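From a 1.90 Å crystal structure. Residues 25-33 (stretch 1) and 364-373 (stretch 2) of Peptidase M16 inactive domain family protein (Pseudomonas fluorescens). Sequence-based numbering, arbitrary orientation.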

ATOM      1  N   VAL A  25      -4.704 -30.113   1.785  1.00  7.97           N
ATOM      2  CA  VAL A  25      -5.387 -29.390   0.714  1.00  8.77           C
ATOM      3  C   VAL A  25      -6.855 -29.088   1.058  1.00  8.41           C
ATOM      4  O   VAL A  25      -7.583 -29.963   1.537  1.00  7.68           O
ATOM      5  CB  VAL A  25      -5.378 -30.205  -0.610  1.00  9.92           C
ATOM      6  CG1 VAL A  25      -5.995 -29.384  -1.728  1.00  7.87           C
ATOM      7  CG2 VAL A  25      -3.963 -30.619  -0.976  1.00  9.05           C
ATOM      8  N   LEU A  26      -7.284 -27.848   0.830  1.00  7.04           N
ATOM      9  CA  LEU A  26      -8.683 -27.470   1.054  1.00  6.12           C
ATOM     10  C   LEU A  26      -9.161 -26.802  -0.227  1.00  8.39           C
ATOM     11  O   LEU A  26      -8.467 -25.945  -0.791  1.00  9.02           O
ATOM     12  CB  LEU A  26      -8.832 -26.517   2.238  1.00  8.24           C
ATOM     13  CG  LEU A  26      -8.662 -27.167   3.613  1.00  9.88           C
ATOM     14  CD1 LEU A  26      -7.177 -27.392   3.913  1.00 11.95           C
ATOM     15  CD2 LEU A  26      -9.290 -26.266   4.661  1.00 10.33           C
ATOM     16  N   PHE A  27     -10.347 -27.175  -0.681  1.00  6.14           N
ATOM     17  CA  PHE A  27     -10.866 -26.659  -1.939  1.00  9.12           C
ATOM     18  C   PHE A  27     -12.355 -26.356  -1.941  1.00 10.60           C
ATOM     19  O   PHE A  27     -13.157 -27.102  -1.370  1.00  9.65           O
ATOM     20  CB  PHE A  27     -10.553 -27.680  -3.036  1.00  7.81           C
ATOM     21  CG  PHE A  27     -11.308 -27.464  -4.315  1.00 10.40           C
ATOM     22  CD1 PHE A  27     -11.058 -26.349  -5.112  1.00 10.47           C
ATOM     23  CD2 PHE A  27     -12.254 -28.395  -4.735  1.00 11.24           C
ATOM     24  CE1 PHE A  27     -11.751 -26.165  -6.310  1.00  7.72           C
ATOM     25  CE2 PHE A  27     -12.948 -28.219  -5.928  1.00 12.44           C
ATOM     26  CZ  PHE A  27     -12.692 -27.108  -6.717  1.00  7.95           C
ATOM     27  N   VAL A  28     -12.711 -25.248  -2.587  1.00 11.15           N
ATOM     28  CA  VAL A  28     -14.107 -24.846  -2.735  1.00 10.08           C
ATOM     29  C   VAL A  28     -14.326 -24.538  -4.215  1.00 12.46           C
ATOM     30  O   VAL A  28     -13.643 -23.678  -4.788  1.00  8.45           O
ATOM     31  CB  VAL A  28     -14.440 -23.577  -1.912  1.00 10.06           C
ATOM     32  CG1 VAL A  28     -15.837 -23.077  -2.263  1.00 13.32           C
ATOM     33  CG2 VAL A  28     -14.348 -23.877  -0.424  1.00 10.04           C
ATOM     34  N   GLU A  29     -15.254 -25.251  -4.843  1.00 11.41           N
ATOM     35  CA  GLU A  29     -15.543 -25.009  -6.248  1.00 14.21           C
ATOM     36  C   GLU A  29     -16.454 -23.781  -6.319  1.00 14.01           C
ATOM     37  O   GLU A  29     -17.418 -23.675  -5.564  1.00 13.07           O
ATOM     38  CB  GLU A  29     -16.241 -26.220  -6.876  1.00 16.18           C
ATOM     39  CG  GLU A  29     -16.338 -26.149  -8.399  1.00 20.30           C
ATOM     40  CD  GLU A  29     -17.037 -27.351  -9.016  1.00 25.66           C
ATOM     41  OE1 GLU A  29     -16.701 -28.492  -8.638  1.00 29.57           O
ATOM     42  OE2 GLU A  29     -17.909 -27.161  -9.893  1.00 25.11           O
ATOM     43  N   ALA A  30     -16.122 -22.850  -7.207  1.00 14.03           N
ATOM     44  CA  ALA A  30     -16.892 -21.618  -7.402  1.00 14.10           C
ATOM     45  C   ALA A  30     -16.781 -21.317  -8.887  1.00 14.56           C
ATOM     46  O   ALA A  30     -15.741 -20.871  -9.355  1.00 15.20           O
ATOM     47  CB  ALA A  30     -16.289 -20.496  -6.592  1.00 12.65           C
ATOM     48  N   ARG A  31     -17.859 -21.556  -9.620  1.00 15.26           N
ATOM     49  CA  ARG A  31     -17.854 -21.383 -11.061  1.00 17.91           C
ATOM     50  C   ARG A  31     -18.338 -20.050 -11.617  1.00 17.47           C
ATOM     51  O   ARG A  31     -18.380 -19.884 -12.833  1.00 18.22           O
ATOM     52  CB  ARG A  31     -18.683 -22.497 -11.690  1.00 17.57           C
ATOM     53  CG  ARG A  31     -18.243 -23.899 -11.313  1.00 22.21           C
ATOM     54  CD  ARG A  31     -16.962 -24.270 -12.030  1.00 24.11           C
ATOM     55  NE  ARG A  31     -16.718 -25.705 -11.978  1.00 24.04           N
ATOM     56  CZ  ARG A  31     -15.900 -26.346 -12.802  1.00 23.39           C
ATOM     57  NH1 ARG A  31     -15.250 -25.674 -13.743  1.00 20.71           N
ATOM     58  NH2 ARG A  31     -15.737 -27.655 -12.685  1.00 24.48           N
ATOM     59  N   GLU A  32     -18.705 -19.107 -10.755  1.00 18.47           N
ATOM     60  CA  GLU A  32     -19.207 -17.817 -11.237  1.00 20.69           C
ATOM     61  C   GLU A  32     -18.251 -17.055 -12.155  1.00 20.27           C
ATOM     62  O   GLU A  32     -18.662 -16.528 -13.190  1.00 20.72           O
ATOM     63  CB  GLU A  32     -19.603 -16.924 -10.057  1.00 23.29           C
ATOM     64  CG  GLU A  32     -18.551 -16.804  -8.950  1.00 27.81           C
ATOM     65  CD  GLU A  32     -18.607 -17.943  -7.930  1.00 31.12           C
ATOM     66  OE1 GLU A  32     -17.870 -17.866  -6.920  1.00 32.38           O
ATOM     67  OE2 GLU A  32     -19.381 -18.906  -8.127  1.00 31.26           O
ATOM     68  N   LEU A  33     -16.978 -17.000 -11.777  1.00 18.22           N
ATOM     69  CA  LEU A  33     -15.959 -16.293 -12.558  1.00 18.39           C
ATOM     70  C   LEU A  33     -14.915 -17.252 -13.115  1.00 17.90           C
ATOM     71  O   LEU A  33     -14.556 -18.235 -12.462  1.00 18.26           O
ATOM     72  CB  LEU A  33     -15.259 -15.254 -11.677  1.00 19.17           C
ATOM     73  CG  LEU A  33     -16.188 -14.196 -11.082  1.00 18.50           C
ATOM     74  CD1 LEU A  33     -15.490 -13.475  -9.931  1.00 17.55           C
ATOM     75  CD2 LEU A  33     -16.609 -13.227 -12.178  1.00 19.83           C
ATOM     76  N   SER A 364     -16.156 -13.657  -2.016  1.00 24.52           N
ATOM     77  CA  SER A 364     -15.303 -13.804  -3.191  1.00 21.96           C
ATOM     78  C   SER A 364     -14.306 -14.934  -3.002  1.00 20.00           C
ATOM     79  O   SER A 364     -14.113 -15.424  -1.886  1.00 19.31           O
ATOM     80  CB  SER A 364     -14.530 -12.509  -3.440  1.00 23.55           C
ATOM     81  OG  SER A 364     -13.646 -12.237  -2.359  1.00 22.52           O
ATOM     82  N   ASN A 365     -13.659 -15.333  -4.091  1.00 17.60           N
ATOM     83  CA  ASN A 365     -12.669 -16.395  -4.020  1.00 16.18           C
ATOM     84  C   ASN A 365     -11.528 -16.012  -3.070  1.00 16.39           C
ATOM     85  O   ASN A 365     -11.068 -16.841  -2.290  1.00 13.47           O
ATOM     86  CB  ASN A 365     -12.120 -16.718  -5.420  1.00 15.64           C
ATOM     87  CG  ASN A 365     -13.181 -17.296  -6.350  1.00 16.20           C
ATOM     88  OD1 ASN A 365     -14.264 -17.677  -5.912  1.00 17.80           O
ATOM     89  ND2 ASN A 365     -12.866 -17.374  -7.634  1.00 13.73           N
ATOM     90  N   ALA A 366     -11.091 -14.751  -3.115  1.00 15.53           N
ATOM     91  CA  ALA A 366      -9.996 -14.291  -2.255  1.00 15.15           C
ATOM     92  C   ALA A 366     -10.342 -14.366  -0.771  1.00 16.60           C
ATOM     93  O   ALA A 366      -9.509 -14.751   0.053  1.00 13.46           O
ATOM     94  CB  ALA A 366      -9.603 -12.854  -2.614  1.00 16.12           C
ATOM     95  N   ASP A 367     -11.569 -13.981  -0.426  1.00 17.52           N
ATOM     96  CA  ASP A 367     -11.980 -14.023   0.969  1.00 19.27           C
ATOM     97  C   ASP A 367     -12.084 -15.469   1.440  1.00 17.70           C
ATOM     98  O   ASP A 367     -11.624 -15.810   2.524  1.00 16.79           O
ATOM     99  CB  ASP A 367     -13.321 -13.315   1.166  1.00 24.83           C
ATOM    100  CG  ASP A 367     -13.196 -11.801   1.105  1.00 30.53           C
ATOM    101  OD1 ASP A 367     -12.322 -11.247   1.811  1.00 33.99           O
ATOM    102  OD2 ASP A 367     -13.980 -11.166   0.362  1.00 33.47           O
ATOM    103  N   ILE A 368     -12.685 -16.315   0.614  1.00 15.84           N
ATOM    104  CA  ILE A 368     -12.842 -17.729   0.960  1.00 15.60           C
ATOM    105  C   ILE A 368     -11.483 -18.410   1.094  1.00 13.89           C
ATOM    106  O   ILE A 368     -11.209 -19.069   2.095  1.00 12.20           O
ATOM    107  CB  ILE A 368     -13.686 -18.477  -0.101  1.00 15.02           C
ATOM    108  CG1 ILE A 368     -15.073 -17.840  -0.207  1.00 18.90           C
ATOM    109  CG2 ILE A 368     -13.827 -19.950   0.273  1.00 18.59           C
ATOM    110  CD1 ILE A 368     -15.864 -17.874   1.090  1.00 24.71           C
ATOM    111  N   VAL A 369     -10.622 -18.238   0.096  1.00 13.88           N
ATOM    112  CA  VAL A 369      -9.305 -18.866   0.131  1.00 12.06           C
ATOM    113  C   VAL A 369      -8.528 -18.450   1.390  1.00 11.79           C
ATOM    114  O   VAL A 369      -7.766 -19.243   1.951  1.00 11.06           O
ATOM    115  CB  VAL A 369      -8.492 -18.527  -1.151  1.00 12.03           C
ATOM    116  CG1 VAL A 369      -7.826 -17.145  -1.023  1.00  9.37           C
ATOM    117  CG2 VAL A 369      -7.464 -19.627  -1.404  1.00 10.59           C
ATOM    118  N   GLY A 370      -8.732 -17.215   1.841  1.00 12.16           N
ATOM    119  CA  GLY A 370      -8.059 -16.757   3.050  1.00 11.35           C
ATOM    120  C   GLY A 370      -8.505 -17.553   4.272  1.00 11.08           C
ATOM    121  O   GLY A 370      -7.689 -17.953   5.106  1.00 11.19           O
ATOM    122  N   GLN A 371      -9.808 -17.788   4.381  1.00 12.30           N
ATOM    123  CA  GLN A 371     -10.366 -18.541   5.500  1.00 15.20           C
ATOM    124  C   GLN A 371      -9.963 -20.007   5.440  1.00 14.03           C
ATOM    125  O   GLN A 371      -9.673 -20.615   6.472  1.00 13.56           O
ATOM    126  CB  GLN A 371     -11.893 -18.431   5.511  1.00 17.34           C
ATOM    127  CG  GLN A 371     -12.412 -17.011   5.698  1.00 22.74           C
ATOM    128  CD  GLN A 371     -11.949 -16.388   7.002  1.00 27.12           C
ATOM    129  OE1 GLN A 371     -12.163 -16.944   8.082  1.00 28.31           O
ATOM    130  NE2 GLN A 371     -11.313 -15.223   6.910  1.00 28.85           N
ATOM    131  N   LEU A 372      -9.947 -20.573   4.232  1.00 13.26           N
ATOM    132  CA  LEU A 372      -9.561 -21.975   4.056  1.00 12.38           C
ATOM    133  C   LEU A 372      -8.129 -22.197   4.521  1.00 12.59           C
ATOM    134  O   LEU A 372      -7.810 -23.222   5.136  1.00 12.90           O
ATOM    135  CB  LEU A 372      -9.677 -22.389   2.588  1.00 10.98           C
ATOM    136  CG  LEU A 372     -11.073 -22.559   1.989  1.00 12.21           C
ATOM    137  CD1 LEU A 372     -10.944 -23.251   0.623  1.00 13.13           C
ATOM    138  CD2 LEU A 372     -11.935 -23.413   2.917  1.00 14.59           C
ATOM    139  N   GLY A 373      -7.263 -21.236   4.211  1.00 12.36           N
ATOM    140  CA  GLY A 373      -5.876 -21.336   4.618  1.00 13.34           C
ATOM    141  C   GLY A 373      -5.776 -21.377   6.130  1.00 12.62           C
ATOM    142  O   GLY A 373      -5.044 -22.195   6.685  1.00 14.21           O
TER
HETATM  143  O   HOH W   1     -14.870 -18.234  -9.757  1.00 19.29           O
HETATM  144  O   HOH W   2     -16.236 -17.320  -4.490  1.00 26.63           O

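A helix packs alongside a strand here, and the two run nearly antiparallel: the axes of strand 25-29 and helix 365-373 make an angle of 154° and approach to 8.8 Å. Leu372 therefore sits by Leu26, Ile368 by Val28, and Asn365 by Ala30, just past the strand. No direct hydrogen bond joins the stretches; apolar contact and water do the work.

Ser364 precedes the helix and caps it, without touching stretch 1. Ser364 OG accepts a weak bond from Asp367 N (3.3 Å) and donates to Asp367 OD2 (2.9 Å), a reciprocal pairing that satisfies a backbone NH at the helix start, where no preceding turn can supply an acceptor.

Asn365 is the polar end of the contact. Its CA-to-CB bond points sideways, but the amide reaches nearer, bringing Asn365 OD1 to 3.5 Å from Ala30 CB; the amide meets the alanine methyl and reaches backbone carbonyls through water. Water 1 accepts from Asn365 ND2 (3.0 Å) and donates to Ala30 O (2.8 Å) and Leu33 O (2.7 Å), tying the side chain to the loop. Asn365 OD1 and Glu32 OE1, both acceptors, lie 3.7 Å apart and cannot bond directly; water 2 lies 2.5 Å from Asn365 OD1 and 3.0 Å from Glu32 OE1.

Ala366 and Asp367 are out of reach of stretch 1. One turn after Asn365, Ile368 returns to the strand, Ile368 CG2 meeting Val28 CG2 at 4.0 Å. Val369, Gly370 and Gln371 make no contact.

Leu372 closes the pattern and gives up the most surface, 91 Å². Leu372 CD1 lies 3.6 Å from Val28 CG2 and 4.2 Å from Leu26 CB, so one methyl spans two strand positions. Leu26 CD2 in turn packs 3.4 Å from Leu372 O. The rule pairs every second residue of stretch 1, Leu26, Val28 and Ala30, all pointing toward the helix, with helix residues spaced by three and four, Leu372, Ile368 and Asn365; Phe27 and Glu29 point away.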